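Local coordinates for protein iota-carrageenase (Alteromonas sp., PDB 1H80) that hydrolyses the 1,4-beta linkages of iota-carrageenan, a sulfated galactan of red algal cell walls, from within the chain and with inversion of anomeric configuration, at residues N118-D123 with S146-D151; E180-N185 with R205-E210; I60-Y65 with S82-K87. One frame throughout, in Å; residues are numbered along the deposited sequence. Where two conformers were deposited one is given.

Contact 1: N118-D123 with S146-D151; sequences NGFLVD and SNFTID. With CA (calcium ion), chain C; GOL (glycerol), chain J.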
loop_
_atom_site.group_PDB
_atom_site.type_symbol
_atom_site.label_atom_id
_atom_site.label_comp_id
_atom_site.label_asym_id
_atom_site.label_seq_id
_atom_site.Cartn_x
_atom_site.Cartn_y
_atom_site.Cartn_z
ATOM N N ASN A 118 -9.733 -19.134 -8.255
ATOM C CA ASN A 118 -8.888 -18.797 -7.118
ATOM C C ASN A 118 -7.842 -17.736 -7.434
ATOM O O ASN A 118 -6.919 -17.507 -6.652
ATOM C CB ASN A 118 -8.217 -20.049 -6.531
ATOM C CG ASN A 118 -7.324 -20.761 -7.521
ATOM O OD1 ASN A 118 -6.767 -20.150 -8.425
ATOM N ND2 ASN A 118 -7.163 -22.070 -7.334
ATOM N N GLY A 119 -7.986 -17.089 -8.585
ATOM C CA GLY A 119 -7.068 -16.023 -8.940
ATOM C C GLY A 119 -5.879 -16.427 -9.773
ATOM O O GLY A 119 -5.594 -17.609 -9.936
ATOM N N PHE A 120 -5.178 -15.429 -10.297
ATOM C CA PHE A 120 -4.020 -15.688 -11.132
ATOM C C PHE A 120 -2.767 -15.142 -10.488
ATOM O O PHE A 120 -2.792 -14.646 -9.365
ATOM C CB PHE A 120 -4.200 -15.065 -12.516
ATOM C CG PHE A 120 -4.429 -13.583 -12.491
ATOM C CD1 PHE A 120 -5.688 -13.064 -12.208
ATOM C CD2 PHE A 120 -3.384 -12.701 -12.750
ATOM C CE1 PHE A 120 -5.905 -11.689 -12.184
ATOM C CE2 PHE A 120 -3.591 -11.329 -12.728
ATOM C CZ PHE A 120 -4.852 -10.818 -12.445
ATOM N N LEU A 121 -1.670 -15.218 -11.224
ATOM C CA LEU A 121 -0.398 -14.766 -10.705
ATOM C C LEU A 121 0.253 -13.646 -11.500
ATOM O O LEU A 121 0.285 -13.678 -12.731
ATOM C CB LEU A 121 0.570 -15.949 -10.655
ATOM C CG LEU A 121 1.988 -15.659 -10.169
ATOM C CD1 LEU A 121 1.960 -15.393 -8.678
ATOM C CD2 LEU A 121 2.889 -16.842 -10.476
ATOM N N VAL A 122 0.738 -12.642 -10.780
ATOM C CA VAL A 122 1.497 -11.550 -11.382
ATOM C C VAL A 122 2.874 -11.897 -10.833
ATOM O O VAL A 122 3.075 -11.907 -9.619
ATOM C CB VAL A 122 1.066 -10.170 -10.868
ATOM C CG1 VAL A 122 2.076 -9.120 -11.310
ATOM C CG2 VAL A 122 -0.308 -9.828 -11.415
ATOM N N ASP A 123 3.814 -12.196 -11.722
ATOM C CA ASP A 123 5.144 -12.622 -11.300
ATOM C C ASP A 123 6.269 -11.637 -11.621
ATOM O O ASP A 123 6.529 -11.334 -12.786
ATOM C CB ASP A 123 5.430 -13.981 -11.947
ATOM C CG ASP A 123 6.666 -14.656 -11.397
ATOM O OD1 ASP A 123 7.206 -14.197 -10.372
ATOM O OD2 ASP A 123 7.086 -15.670 -11.996
ATOM N N SER A 146 -9.612 -7.098 -8.554
ATOM C CA SER A 146 -9.785 -8.235 -7.659
ATOM C C SER A 146 -9.139 -9.558 -8.011
ATOM O O SER A 146 -8.935 -9.858 -9.177
ATOM C CB SER A 146 -11.303 -8.479 -7.565
ATOM O OG SER A 146 -11.663 -9.695 -6.934
ATOM N N ASN A 147 -8.834 -10.335 -6.973
ATOM C CA ASN A 147 -8.359 -11.701 -7.114
ATOM C C ASN A 147 -7.102 -12.152 -7.855
ATOM O O ASN A 147 -7.186 -12.773 -8.923
ATOM C CB ASN A 147 -9.538 -12.483 -7.660
ATOM C CG ASN A 147 -9.503 -13.940 -7.292
ATOM O OD1 ASN A 147 -8.863 -14.338 -6.320
ATOM N ND2 ASN A 147 -10.237 -14.750 -8.053
ATOM N N PHE A 148 -5.946 -11.892 -7.262
ATOM C CA PHE A 148 -4.700 -12.352 -7.834
ATOM C C PHE A 148 -3.613 -12.286 -6.789
ATOM O O PHE A 148 -3.775 -11.676 -5.727
ATOM C CB PHE A 148 -4.337 -11.558 -9.095
ATOM C CG PHE A 148 -4.287 -10.074 -8.901
ATOM C CD1 PHE A 148 -3.102 -9.451 -8.527
ATOM C CD2 PHE A 148 -5.412 -9.290 -9.139
ATOM C CE1 PHE A 148 -3.036 -8.065 -8.398
ATOM C CE2 PHE A 148 -5.358 -7.900 -9.011
ATOM C CZ PHE A 148 -4.166 -7.287 -8.642
ATOM N N THR A 149 -2.527 -12.983 -7.081
ATOM C CA THR A 149 -1.385 -13.036 -6.192
ATOM C C THR A 149 -0.242 -12.347 -6.910
ATOM O O THR A 149 -0.103 -12.461 -8.128
ATOM C CB THR A 149 -0.987 -14.494 -5.891
ATOM O OG1 THR A 149 -2.053 -15.142 -5.183
ATOM C CG2 THR A 149 0.283 -14.545 -5.052
ATOM N N ILE A 150 0.556 -11.612 -6.152
ATOM C CA ILE A 150 1.693 -10.913 -6.713
ATOM C C ILE A 150 2.949 -11.494 -6.093
ATOM O O ILE A 150 3.167 -11.361 -4.890
ATOM C CB ILE A 150 1.644 -9.411 -6.382
ATOM C CG1 ILE A 150 0.330 -8.810 -6.886
ATOM C CG2 ILE A 150 2.845 -8.703 -7.001
ATOM C CD1 ILE A 150 0.055 -7.419 -6.354
ATOM N N ASP A 151 3.754 -12.172 -6.905
ATOM C CA ASP A 151 5.014 -12.727 -6.432
ATOM C C ASP A 151 6.039 -11.630 -6.672
ATOM O O ASP A 151 6.592 -11.496 -7.765
ATOM C CB ASP A 151 5.391 -13.982 -7.219
ATOM C CG ASP A 151 4.925 -15.257 -6.546
ATOM O OD1 ASP A 151 4.093 -15.185 -5.616
ATOM O OD2 ASP A 151 5.392 -16.338 -6.955
HETATM CA CA CA C . -5.027 -19.843 -9.827
HETATM C C1 GOL J . -5.128 -14.513 -5.037
HETATM O O1 GOL J . -5.906 -14.970 -6.149
HETATM C C2 GOL J . -5.795 -14.803 -3.648
HETATM O O2 GOL J . -7.185 -15.143 -3.850
HETATM C C3 GOL J . -5.691 -13.556 -2.705
HETATM O O3 GOL J . -6.917 -13.336 -1.994
HETATM O O HOH W 1 -3.764 -16.155 -7.144
HETATM O O HOH W 2 -4.313 -18.808 -7.620
HETATM O O HOH W 3 -4.776 -22.005 -10.671
HETATM O O HOH W 4 -2.705 -19.170 -10.121
HETATM O O HOH W 5 -3.768 -21.324 -8.151
#
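Thr149 N to Phe120 O, Val122 N to Thr149 O and Asp151 N to Val122 O join 118-123 to 146-151 as parallel backbone hydrogen bonds, each 2.8 Å and within 20° of straight. Ahead of them, Asn118 OD1 and Gly119 O both bind a calcium ion at 2.3 Å, a site completed by Ser82 and four waters. At Gly119 a CB would collide with Asn147 OD1. That oxygen accepts a bond from O2 of a glycerol probably from the crystallisation liquor (3.1 Å), while Asn147 ND2 is held by Gly115 O and Gly117 O. The pairing belongs to successive turns of a right-handed parallel beta-helix, with buried Phe120, Val122, Phe148 and Ile150 on one face. Asp123 and Asp151 share the other, with Asp123 OD1 4.4 Å from Asp151 OD2; Lys125 makes salt bridges to both, probably offsetting their repulsion. There Leu121 CD1 also lies 3.7 Å from Asp151 CG. On the buried face Phe148 CB sits over the centre of the Phe120 ring, 3.5 Å from its centroid. Phe120 CG lies between backbone N and carbonyl carbon (chi1 58°), as does Phe148 CG, starting both side chains off alike. The ring planes are 29° apart but displaced, centroids 5.1 Å apart: no full stack.

Contact 2: E180-N185 with R205-E210; sequences ERIKQN and RNLHSE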
loop_
_atom_site.group_PDB
_atom_site.type_symbol
_atom_site.label_atom_id
_atom_site.label_comp_id
_atom_site.label_asym_id
_atom_site.label_seq_id
_atom_site.Cartn_x
_atom_site.Cartn_y
_atom_site.Cartn_z
ATOM N N GLU A 180 -9.848 -5.728 -3.978
ATOM C CA GLU A 180 -9.960 -6.859 -3.070
ATOM C C GLU A 180 -9.326 -8.156 -3.500
ATOM O O GLU A 180 -8.968 -8.340 -4.657
ATOM C CB GLU A 180 -11.439 -7.165 -2.848
ATOM C CG GLU A 180 -12.150 -7.452 -4.178
ATOM C CD GLU A 180 -13.450 -8.218 -4.033
ATOM O OE1 GLU A 180 -14.193 -7.970 -3.067
ATOM O OE2 GLU A 180 -13.738 -9.062 -4.911
ATOM N N ARG A 181 -9.210 -9.065 -2.538
ATOM C CA ARG A 181 -8.664 -10.396 -2.765
ATOM C C ARG A 181 -7.322 -10.402 -3.471
ATOM O O ARG A 181 -7.187 -10.934 -4.574
ATOM C CB ARG A 181 -9.667 -11.229 -3.564
ATOM C CG ARG A 181 -11.020 -11.358 -2.887
ATOM C CD ARG A 181 -11.983 -12.147 -3.747
ATOM N NE ARG A 181 -11.533 -13.522 -3.940
ATOM C CZ ARG A 181 -12.060 -14.361 -4.826
ATOM N NH1 ARG A 181 -13.055 -13.964 -5.608
ATOM N NH2 ARG A 181 -11.594 -15.597 -4.928
ATOM N N ILE A 182 -6.323 -9.818 -2.824
ATOM C CA ILE A 182 -4.992 -9.778 -3.390
ATOM C C ILE A 182 -4.003 -10.189 -2.319
ATOM O O ILE A 182 -4.135 -9.814 -1.156
ATOM C CB ILE A 182 -4.635 -8.370 -3.905
ATOM C CG1 ILE A 182 -5.636 -7.945 -4.985
ATOM C CG2 ILE A 182 -3.224 -8.374 -4.488
ATOM C CD1 ILE A 182 -5.492 -6.499 -5.420
ATOM N N LYS A 183 -3.030 -10.995 -2.718
ATOM C CA LYS A 183 -1.990 -11.452 -1.813
ATOM C C LYS A 183 -0.679 -11.079 -2.467
ATOM O O LYS A 183 -0.490 -11.322 -3.657
ATOM C CB LYS A 183 -2.059 -12.972 -1.632
ATOM C CG LYS A 183 -0.826 -13.592 -0.971
ATOM C CD LYS A 183 -0.600 -13.059 0.433
ATOM C CE LYS A 183 0.696 -13.595 1.030
ATOM N NZ LYS A 183 0.688 -15.086 1.120
ATOM N N GLN A 184 0.214 -10.465 -1.701
ATOM C CA GLN A 184 1.518 -10.091 -2.221
ATOM C C GLN A 184 2.593 -10.809 -1.427
ATOM O O GLN A 184 2.593 -10.777 -0.195
ATOM C CB GLN A 184 1.739 -8.582 -2.122
ATOM C CG GLN A 184 3.073 -8.134 -2.708
ATOM C CD GLN A 184 3.139 -6.637 -2.925
ATOM O OE1 GLN A 184 2.121 -5.996 -3.175
ATOM N NE2 GLN A 184 4.339 -6.076 -2.855
ATOM N N ASN A 185 3.497 -11.473 -2.137
ATOM C CA ASN A 185 4.586 -12.185 -1.481
ATOM C C ASN A 185 5.903 -11.455 -1.675
ATOM O O ASN A 185 6.148 -10.851 -2.718
ATOM C CB ASN A 185 4.729 -13.601 -2.044
ATOM C CG ASN A 185 3.519 -14.461 -1.771
ATOM O OD1 ASN A 185 3.105 -14.623 -0.626
ATOM N ND2 ASN A 185 2.945 -15.026 -2.825
ATOM N N ARG A 205 -10.568 -4.746 0.604
ATOM C CA ARG A 205 -10.997 -5.948 1.310
ATOM C C ARG A 205 -10.191 -7.197 0.986
ATOM O O ARG A 205 -9.841 -7.441 -0.162
ATOM C CB ARG A 205 -12.480 -6.182 0.999
ATOM C CG ARG A 205 -13.108 -7.424 1.608
ATOM C CD ARG A 205 -14.621 -7.417 1.358
ATOM N NE ARG A 205 -14.955 -7.395 -0.065
ATOM C CZ ARG A 205 -16.146 -7.045 -0.550
ATOM N NH1 ARG A 205 -17.119 -6.683 0.273
ATOM N NH2 ARG A 205 -16.368 -7.068 -1.856
ATOM N N ASN A 206 -9.906 -7.983 2.021
ATOM C CA ASN A 206 -9.161 -9.226 1.874
ATOM C C ASN A 206 -7.848 -8.988 1.147
ATOM O O ASN A 206 -7.628 -9.480 0.038
ATOM C CB ASN A 206 -10.000 -10.256 1.116
ATOM C CG ASN A 206 -9.433 -11.657 1.224
ATOM O OD1 ASN A 206 -8.332 -11.855 1.739
ATOM N ND2 ASN A 206 -10.183 -12.639 0.736
ATOM N N LEU A 207 -6.980 -8.220 1.795
ATOM C CA LEU A 207 -5.672 -7.888 1.247
ATOM C C LEU A 207 -4.630 -8.406 2.222
ATOM O O LEU A 207 -4.782 -8.257 3.432
ATOM C CB LEU A 207 -5.544 -6.374 1.096
ATOM C CG LEU A 207 -6.608 -5.719 0.217
ATOM C CD1 LEU A 207 -6.393 -4.210 0.214
ATOM C CD2 LEU A 207 -6.538 -6.277 -1.205
ATOM N N HIS A 208 -3.579 -9.022 1.697
ATOM C CA HIS A 208 -2.535 -9.575 2.546
ATOM C C HIS A 208 -1.183 -9.324 1.900
ATOM O O HIS A 208 -0.981 -9.639 0.730
ATOM C CB HIS A 208 -2.776 -11.079 2.714
ATOM C CG HIS A 208 -1.756 -11.778 3.559
ATOM N ND1 HIS A 208 -1.788 -13.138 3.779
ATOM C CD2 HIS A 208 -0.682 -11.313 4.241
ATOM C CE1 HIS A 208 -0.778 -13.482 4.558
ATOM N NE2 HIS A 208 -0.091 -12.392 4.852
ATOM N N SER A 209 -0.269 -8.731 2.655
ATOM C CA SER A 209 1.065 -8.478 2.139
ATOM C C SER A 209 2.098 -9.107 3.054
ATOM O O SER A 209 2.018 -8.975 4.274
ATOM C CB SER A 209 1.338 -6.973 2.028
ATOM O OG SER A 209 2.659 -6.744 1.562
ATOM N N GLU A 210 3.046 -9.818 2.452
ATOM C CA GLU A 210 4.137 -10.433 3.189
ATOM C C GLU A 210 5.278 -9.445 2.997
ATOM O O GLU A 210 5.823 -9.326 1.900
ATOM C CB GLU A 210 4.509 -11.782 2.582
ATOM C CG GLU A 210 5.724 -12.415 3.238
ATOM C CD GLU A 210 6.186 -13.663 2.519
ATOM O OE1 GLU A 210 6.582 -13.561 1.336
ATOM O OE2 GLU A 210 6.149 -14.747 3.137
HETATM O O HOH W 6 -13.591 -9.644 -1.213
HETATM O O HOH W 7 -5.746 -11.832 0.258
HETATM O O HOH W 8 4.508 -15.997 1.151
#
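Glu180 and Arg205 occupy matching positions on adjacent turns of the right-handed parallel beta-helix and lie side by side, pointing the same way. Their salt bridge runs from Arg205 NH2 to Glu180 OE1 at 2.6 Å; the oxygen lies in the guanidinium plane, although the carboxylate is turned 56° against it. A second, weak bond from Arg205 NE reaches the same oxygen at 3.2 Å. Asp8 takes Arg205 NH1 in a further salt bridge, and Ser146 OG bonds Glu180 OE2. After this pair both chains turn a corner, at Arg181 and Asn206, and continue in parallel beyond it, held by bonds such as Gln184 N to His208 O (2.8 Å).

Lys183 also lies alongside its counterpart, His208. A bend at chi2 (61°) brings Lys183 CD over the imidazole, 3.6 Å from His208 ND1, and Lys183 CE stands above the ring centre, 3.8 Å from the centroid, in a CH-pi contact. His208 NE2 is bonded to Ser243 OG. An alanine here would probably leave the Lys183 methylenes without the ring face they lie on, freer to turn, and Ser243 OG without this mate. On the buried face, Leu207 CD2 reaches Ile182 CB at 3.9 Å.

Contact 3: I60-Y65 with S82-K87; sequences IPNGTY and SDVIIK. With CA (calcium ion), chain C.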
loop_
_atom_site.group_PDB
_atom_site.type_symbol
_atom_site.label_atom_id
_atom_site.label_comp_id
_atom_site.label_asym_id
_atom_site.label_seq_id
_atom_site.Cartn_x
_atom_site.Cartn_y
_atom_site.Cartn_z
ATOM N N ILE A 60 -8.623 -12.984 -20.633
ATOM C CA ILE A 60 -7.204 -13.257 -20.813
ATOM C C ILE A 60 -7.137 -14.731 -20.435
ATOM O O ILE A 60 -7.215 -15.088 -19.260
ATOM C CB ILE A 60 -6.324 -12.425 -19.869
ATOM C CG1 ILE A 60 -6.454 -10.944 -20.225
ATOM C CG2 ILE A 60 -4.870 -12.867 -19.985
ATOM C CD1 ILE A 60 -5.549 -10.031 -19.415
ATOM N N PRO A 61 -7.016 -15.611 -21.438
ATOM C CA PRO A 61 -6.956 -17.057 -21.235
ATOM C C PRO A 61 -5.651 -17.568 -20.663
ATOM O O PRO A 61 -4.626 -16.893 -20.726
ATOM C CB PRO A 61 -7.231 -17.602 -22.630
ATOM C CG PRO A 61 -6.513 -16.622 -23.488
ATOM C CD PRO A 61 -6.865 -15.278 -22.867
ATOM N N ASN A 62 -5.697 -18.773 -20.112
ATOM C CA ASN A 62 -4.517 -19.372 -19.515
ATOM C C ASN A 62 -3.291 -19.282 -20.407
ATOM O O ASN A 62 -3.348 -19.547 -21.607
ATOM C CB ASN A 62 -4.797 -20.824 -19.139
ATOM C CG ASN A 62 -5.716 -20.932 -17.947
ATOM O OD1 ASN A 62 -5.649 -20.108 -17.036
ATOM N ND2 ASN A 62 -6.571 -21.947 -17.935
ATOM N N GLY A 63 -2.184 -18.892 -19.790
ATOM C CA GLY A 63 -0.929 -18.745 -20.496
ATOM C C GLY A 63 -0.081 -17.733 -19.761
ATOM O O GLY A 63 -0.484 -17.219 -18.713
ATOM N N THR A 64 1.098 -17.451 -20.300
ATOM C CA THR A 64 2.001 -16.490 -19.694
ATOM C C THR A 64 2.101 -15.295 -20.622
ATOM O O THR A 64 2.429 -15.431 -21.801
ATOM C CB THR A 64 3.394 -17.102 -19.475
ATOM O OG1 THR A 64 3.291 -18.183 -18.539
ATOM C CG2 THR A 64 4.355 -16.055 -18.930
ATOM N N TYR A 65 1.816 -14.119 -20.082
ATOM C CA TYR A 65 1.837 -12.899 -20.868
ATOM C C TYR A 65 2.787 -11.867 -20.316
ATOM O O TYR A 65 3.015 -11.791 -19.109
ATOM C CB TYR A 65 0.439 -12.292 -20.906
ATOM C CG TYR A 65 -0.592 -13.255 -21.407
ATOM C CD1 TYR A 65 -0.820 -13.405 -22.773
ATOM C CD2 TYR A 65 -1.307 -14.058 -20.521
ATOM C CE1 TYR A 65 -1.735 -14.334 -23.244
ATOM C CE2 TYR A 65 -2.223 -14.990 -20.982
ATOM C CZ TYR A 65 -2.430 -15.123 -22.344
ATOM O OH TYR A 65 -3.323 -16.051 -22.812
ATOM N N SER A 82 -7.686 -18.607 -14.246
ATOM C CA SER A 82 -6.948 -18.983 -13.046
ATOM C C SER A 82 -5.506 -19.470 -13.128
ATOM O O SER A 82 -4.799 -19.453 -12.116
ATOM C CB SER A 82 -7.776 -19.995 -12.256
ATOM O OG SER A 82 -7.238 -20.189 -10.962
ATOM N N ASP A 83 -5.061 -19.911 -14.299
ATOM C CA ASP A 83 -3.684 -20.383 -14.422
ATOM C C ASP A 83 -2.814 -19.378 -15.158
ATOM O O ASP A 83 -1.675 -19.668 -15.522
ATOM C CB ASP A 83 -3.641 -21.734 -15.139
ATOM C CG ASP A 83 -4.309 -22.834 -14.339
ATOM O OD1 ASP A 83 -4.008 -22.952 -13.132
ATOM O OD2 ASP A 83 -5.128 -23.583 -14.915
ATOM N N VAL A 84 -3.354 -18.184 -15.367
ATOM C CA VAL A 84 -2.617 -17.141 -16.060
ATOM C C VAL A 84 -1.461 -16.615 -15.227
ATOM O O VAL A 84 -1.552 -16.504 -14.006
ATOM C CB VAL A 84 -3.535 -15.954 -16.418
ATOM C CG1 VAL A 84 -2.697 -14.746 -16.863
ATOM C CG2 VAL A 84 -4.481 -16.363 -17.532
ATOM N N ILE A 85 -0.361 -16.316 -15.906
ATOM C CA ILE A 85 0.806 -15.746 -15.260
ATOM C C ILE A 85 1.107 -14.492 -16.061
ATOM O O ILE A 85 1.247 -14.544 -17.285
ATOM C CB ILE A 85 2.026 -16.681 -15.318
ATOM C CG1 ILE A 85 1.742 -17.958 -14.525
ATOM C CG2 ILE A 85 3.244 -15.961 -14.750
ATOM C CD1 ILE A 85 2.835 -19.004 -14.629
ATOM N N ILE A 86 1.154 -13.360 -15.373
ATOM C CA ILE A 86 1.448 -12.096 -16.022
ATOM C C ILE A 86 2.787 -11.594 -15.513
ATOM O O ILE A 86 3.016 -11.508 -14.307
ATOM C CB ILE A 86 0.353 -11.045 -15.729
ATOM C CG1 ILE A 86 -0.923 -11.412 -16.488
ATOM C CG2 ILE A 86 0.831 -9.660 -16.135
ATOM C CD1 ILE A 86 -2.119 -10.535 -16.152
ATOM N N LYS A 87 3.674 -11.279 -16.447
ATOM C CA LYS A 87 5.003 -10.783 -16.109
ATOM C C LYS A 87 5.227 -9.441 -16.783
ATOM O O LYS A 87 4.649 -9.156 -17.827
ATOM C CB LYS A 87 6.075 -11.769 -16.583
ATOM C CG LYS A 87 5.990 -13.145 -15.953
ATOM C CD LYS A 87 7.100 -14.037 -16.480
ATOM C CE LYS A 87 7.135 -15.366 -15.758
ATOM N NZ LYS A 87 8.312 -16.171 -16.183
HETATM CA CA CA C . -5.027 -19.843 -9.827
HETATM O O HOH W 3 -4.776 -22.005 -10.671
HETATM O O HOH W 4 -2.705 -19.170 -10.121
HETATM O O HOH W 5 -3.768 -21.324 -8.151
HETATM O O HOH W 2 -4.313 -18.808 -7.620
#
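Thr64-Tyr65 and Ile85-Lys87 run parallel as neighbouring turns of the right-handed beta-helix, Thr64 bridging to Ile85 and Tyr65 to Ile86. The evidence is an alternating set of backbone bonds: Ile85 N to Gly63 O, the first acceptor, just before the strand (3.0 Å), Tyr65 N to Ile85 O (2.9 Å) and Lys87 N to Tyr65 O (2.8 Å). At the backbone angles of Gly63 a CB would press on the carbonyl O of Asn62, and it would come close to Tyr65 OH as well.

Before the paired strands the link passes to a side chain. Asn62 OD1 accepts the N-H of Asp83 at 2.8 Å, the donor tilted 34° from the amide carbonyl plane. Asp83 follows Ser82, whose O and OG both bind the calcium ion shared with Asn118 and Gly119. Asp83 OD1 adds a second-shell hold, accepting a hydrogen bond of 2.7 Å from a calcium-bound water.

Buried Val84 fits between the Ile60-Pro61 backbone and the Tyr65 ring. Its CG2, anti to the carbonyl carbon, meets Pro61 O at 3.2 Å, whereas its CG1 approaches the edge of the Tyr65 ring, 4.0 Å from Tyr65 CD2. On the other face Thr64 and Ile85 lie side by side. The tyrosine ring is tied at its far end: Tyr65 OH donates to Pro61 O at 2.6 Å, from a position 43° out of that carbonyl's plane.

From the N terminus, contact 3 closes first, bringing 82-87 beside 60-65 over 16 residues. Contact 1 closes next, over 22 residues, and contact 2 last, over 19. They stand in series, neither nesting nor crossing, as each winds one turn of the solenoid. The turns are continuous: Leu121 O pairs with Ile86 N to join contacts 3 and 1, and Ile150 N pairs with Lys183 O to join contacts 1 and 2. Strands 85-88, 120-123, 143-151, 177-185 and 202-210 are successive neighbours on this side of the helix. Contacts 1 and 3 also share one calcium ion. Contacts 2 and 3 do not touch, their centres lying about 19 Å apart with contact 1 bridging them.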